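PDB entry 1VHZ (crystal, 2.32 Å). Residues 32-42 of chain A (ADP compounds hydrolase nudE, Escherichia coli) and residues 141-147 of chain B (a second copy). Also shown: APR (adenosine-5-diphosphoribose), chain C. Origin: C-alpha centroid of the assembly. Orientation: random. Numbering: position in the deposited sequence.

Chain A, residues 32-42: EFSNGVRRVYE
Chain B 141-147: GDEPEPL

How do the two backbones meet? Phe33(A) to Gly36(A) forms a type I turn, closed by Gly36(A) N to Phe33(A) O (2.9 Å) and flanked by Phe33(A) N to Val37(A) O (2.8 Å); Gly36(A) has positive phi (82°). A strand follows from Arg38(A). The irregular chain B segment runs roughly the opposite way alongside the turn and the start of the strand, Val37(A) CA lying 6.4 Å from Pro144(B) CA and Asn35(A) CA 7.2 Å from Glu145(B) CA.

What does Pro144(B) pack against? Its CG sits over the Phe33(A) ring (chi1 m, chi2 88°), 4.0 Å from the centroid, a CH-pi contact. Val37(A), chi1 t, brings CG1 to 4.0 Å from Pro144(B) CB.

Why is Asn35(A) in p? With chi1 60° and chi2 1°, OD1 accepts from Val37(A) N (3.2 Å) while ND2 donates to Pro144(B) O (3.0 Å, 172°). Glu145(B), chi1 p and chi2 t, places OE1 to accept from two waters, which in turn accept from Ser34(A) N and, weakly, Asn35(A) N.

How does Arg39(A) reach across? Off-well chi1 to chi3 (-99°, 18°, 149°) lay one guanidinium face against Pro144(B) CA, while NH1 and NH2 donate to Asp142(B) O at 2.8 and 3.3 Å. Asp142(B) OD2, 3.8 Å from Arg39(A) NH2 and out of plane, adds a long salt bridge, a matter of charge alone, and a water links the same two atoms through weak hydrogen bonds.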

# COMPACT_ATOMS: atom_id res chain seq x y z
N GLU A 32 -19.93 11.15 -13.69
CA GLU A 32 -21.33 10.83 -13.81
C GLU A 32 -21.42 9.29 -13.81
O GLU A 32 -20.98 8.68 -14.78
CB GLU A 32 -22.09 11.37 -15.01
CG GLU A 32 -23.61 11.20 -14.80
CD GLU A 32 -24.38 11.82 -15.97
OE1 GLU A 32 -24.33 13.06 -16.14
OE2 GLU A 32 -25.03 11.07 -16.72
N PHE A 33 -21.92 8.75 -12.71
CA PHE A 33 -22.06 7.30 -12.63
C PHE A 33 -23.18 6.80 -13.53
O PHE A 33 -23.97 7.57 -14.06
CB PHE A 33 -22.25 6.88 -11.18
CG PHE A 33 -20.98 7.11 -10.38
CD1 PHE A 33 -20.75 8.34 -9.78
CD2 PHE A 33 -20.03 6.11 -10.26
CE1 PHE A 33 -19.59 8.56 -9.05
CE2 PHE A 33 -18.87 6.32 -9.54
CZ PHE A 33 -18.64 7.55 -8.94
N SER A 34 -23.24 5.50 -13.76
CA SER A 34 -24.22 4.83 -14.57
C SER A 34 -25.68 5.10 -14.21
O SER A 34 -26.53 4.99 -15.07
CB SER A 34 -24.02 3.28 -14.47
OG SER A 34 -23.22 3.00 -15.62
N ASN A 35 -25.95 5.33 -12.95
CA ASN A 35 -27.26 5.62 -12.41
C ASN A 35 -27.57 7.11 -12.45
O ASN A 35 -28.53 7.56 -11.84
CB ASN A 35 -27.33 5.05 -10.97
CG ASN A 35 -26.30 5.65 -10.05
OD1 ASN A 35 -25.51 6.52 -10.45
ND2 ASN A 35 -26.26 5.24 -8.78
N GLY A 36 -26.74 7.91 -13.11
CA GLY A 36 -26.91 9.32 -13.29
C GLY A 36 -26.44 10.20 -12.15
O GLY A 36 -26.57 11.42 -12.21
N VAL A 37 -25.93 9.60 -11.09
CA VAL A 37 -25.44 10.34 -9.92
C VAL A 37 -24.14 11.05 -10.28
O VAL A 37 -23.26 10.48 -10.95
CB VAL A 37 -25.22 9.35 -8.75
CG1 VAL A 37 -24.57 10.00 -7.55
CG2 VAL A 37 -26.56 8.73 -8.33
N ARG A 38 -24.05 12.33 -9.95
CA ARG A 38 -22.87 13.12 -10.23
C ARG A 38 -22.14 13.44 -8.92
O ARG A 38 -22.76 13.65 -7.89
CB ARG A 38 -23.15 14.41 -11.00
CG ARG A 38 -23.42 14.14 -12.47
CD ARG A 38 -23.61 15.42 -13.26
NE ARG A 38 -23.69 15.15 -14.69
CZ ARG A 38 -23.61 16.10 -15.62
NH1 ARG A 38 -23.69 15.78 -16.90
NH2 ARG A 38 -23.45 17.36 -15.23
N ARG A 39 -20.82 13.39 -9.01
CA ARG A 39 -19.95 13.63 -7.86
C ARG A 39 -18.62 14.18 -8.38
O ARG A 39 -18.24 13.97 -9.54
CB ARG A 39 -19.70 12.34 -7.10
CG ARG A 39 -20.37 11.88 -5.88
CD ARG A 39 -21.65 12.39 -5.37
NE ARG A 39 -22.52 11.52 -4.65
CZ ARG A 39 -22.42 10.59 -3.73
NH1 ARG A 39 -21.26 10.21 -3.19
NH2 ARG A 39 -23.53 9.96 -3.29
N VAL A 40 -17.96 14.95 -7.54
CA VAL A 40 -16.66 15.54 -7.86
C VAL A 40 -15.61 14.88 -6.96
O VAL A 40 -15.73 14.95 -5.73
CB VAL A 40 -16.64 17.06 -7.61
CG1 VAL A 40 -15.26 17.64 -7.91
CG2 VAL A 40 -17.71 17.75 -8.46
N TYR A 41 -14.69 14.15 -7.55
CA TYR A 41 -13.66 13.46 -6.79
C TYR A 41 -12.31 14.17 -6.96
O TYR A 41 -12.12 14.92 -7.91
CB TYR A 41 -13.47 12.03 -7.28
CG TYR A 41 -14.45 10.97 -6.86
CD1 TYR A 41 -14.18 9.63 -7.12
CD2 TYR A 41 -15.64 11.28 -6.21
CE1 TYR A 41 -15.07 8.63 -6.75
CE2 TYR A 41 -16.54 10.30 -5.84
CZ TYR A 41 -16.25 8.99 -6.11
OH TYR A 41 -17.13 8.01 -5.73
N GLU A 42 -11.40 13.88 -6.04
CA GLU A 42 -10.06 14.47 -6.15
C GLU A 42 -9.05 13.33 -6.21
O GLU A 42 -9.27 12.28 -5.61
CB GLU A 42 -9.75 15.41 -5.01
CG GLU A 42 -10.34 16.79 -5.13
CD GLU A 42 -9.75 17.77 -4.13
OE1 GLU A 42 -9.02 17.31 -3.23
OE2 GLU A 42 -10.03 18.98 -4.27
N GLY B 141 -24.51 4.53 3.74
CA GLY B 141 -23.17 5.08 3.53
C GLY B 141 -23.32 6.24 2.54
O GLY B 141 -24.45 6.58 2.18
N ASP B 142 -22.22 6.79 2.05
CA ASP B 142 -22.34 7.89 1.09
C ASP B 142 -21.93 7.46 -0.31
O ASP B 142 -21.67 8.28 -1.19
CB ASP B 142 -21.54 9.11 1.56
CG ASP B 142 -21.90 10.37 0.78
OD1 ASP B 142 -21.00 11.18 0.51
OD2 ASP B 142 -23.09 10.52 0.42
N GLU B 143 -21.91 6.15 -0.55
CA GLU B 143 -21.53 5.65 -1.87
C GLU B 143 -22.51 6.11 -2.94
O GLU B 143 -23.72 6.04 -2.78
CB GLU B 143 -21.33 4.14 -1.87
CG GLU B 143 -22.56 3.27 -1.78
CD GLU B 143 -23.19 3.23 -0.40
OE1 GLU B 143 -24.26 2.59 -0.25
OE2 GLU B 143 -22.65 3.85 0.54
N PRO B 144 -21.97 6.56 -4.06
CA PRO B 144 -22.74 7.04 -5.19
C PRO B 144 -23.43 5.95 -5.97
O PRO B 144 -24.39 6.21 -6.71
CB PRO B 144 -21.69 7.75 -6.04
CG PRO B 144 -20.42 6.99 -5.77
CD PRO B 144 -20.50 6.66 -4.30
N GLU B 145 -22.95 4.72 -5.88
CA GLU B 145 -23.57 3.60 -6.61
C GLU B 145 -23.34 2.34 -5.79
O GLU B 145 -22.48 2.34 -4.92
CB GLU B 145 -23.02 3.48 -8.03
CG GLU B 145 -21.62 2.94 -8.12
CD GLU B 145 -20.99 2.86 -9.48
OE1 GLU B 145 -21.63 2.92 -10.56
OE2 GLU B 145 -19.75 2.73 -9.52
N PRO B 146 -24.18 1.33 -5.93
CA PRO B 146 -24.06 0.09 -5.20
C PRO B 146 -22.71 -0.58 -5.36
O PRO B 146 -21.99 -0.39 -6.35
CB PRO B 146 -25.15 -0.81 -5.81
CG PRO B 146 -26.15 0.16 -6.36
CD PRO B 146 -25.31 1.29 -6.90
N LEU B 147 -22.33 -1.37 -4.36
CA LEU B 147 -21.08 -2.13 -4.35
C LEU B 147 -21.34 -3.62 -4.54
O LEU B 147 -21.72 -4.34 -3.62
CB LEU B 147 -20.36 -1.92 -3.00
CG LEU B 147 -20.16 -0.44 -2.62
CD1 LEU B 147 -19.69 -0.28 -1.19
CD2 LEU B 147 -19.19 0.23 -3.58
N1 APR C . -12.28 11.73 -4.17
C2 APR C . -13.35 12.02 -3.32
N3 APR C . -14.19 11.15 -2.75
C4 APR C . -13.92 9.80 -3.09
C5 APR C . -12.89 9.34 -3.93
C6 APR C . -12.01 10.38 -4.51
N6 APR C . -10.99 10.10 -5.32
N7 APR C . -12.93 7.96 -4.03
C8 APR C . -13.97 7.60 -3.26
N9 APR C . -14.59 8.67 -2.68
C1' APR C . -15.87 8.75 -1.68
C2' APR C . -17.11 8.16 -2.42
O2' APR C . -18.26 8.86 -2.00
C3' APR C . -17.21 6.66 -1.95
O3' APR C . -18.47 6.39 -1.35
O4' APR C . -15.65 7.85 -0.64
C4' APR C . -16.14 6.45 -0.95
C5' APR C . -16.78 5.87 0.25
O HOH W 1 -20.92 3.87 -12.91
O HOH W 2 -24.36 3.35 -11.26
O HOH W 3 -25.04 8.29 -1.14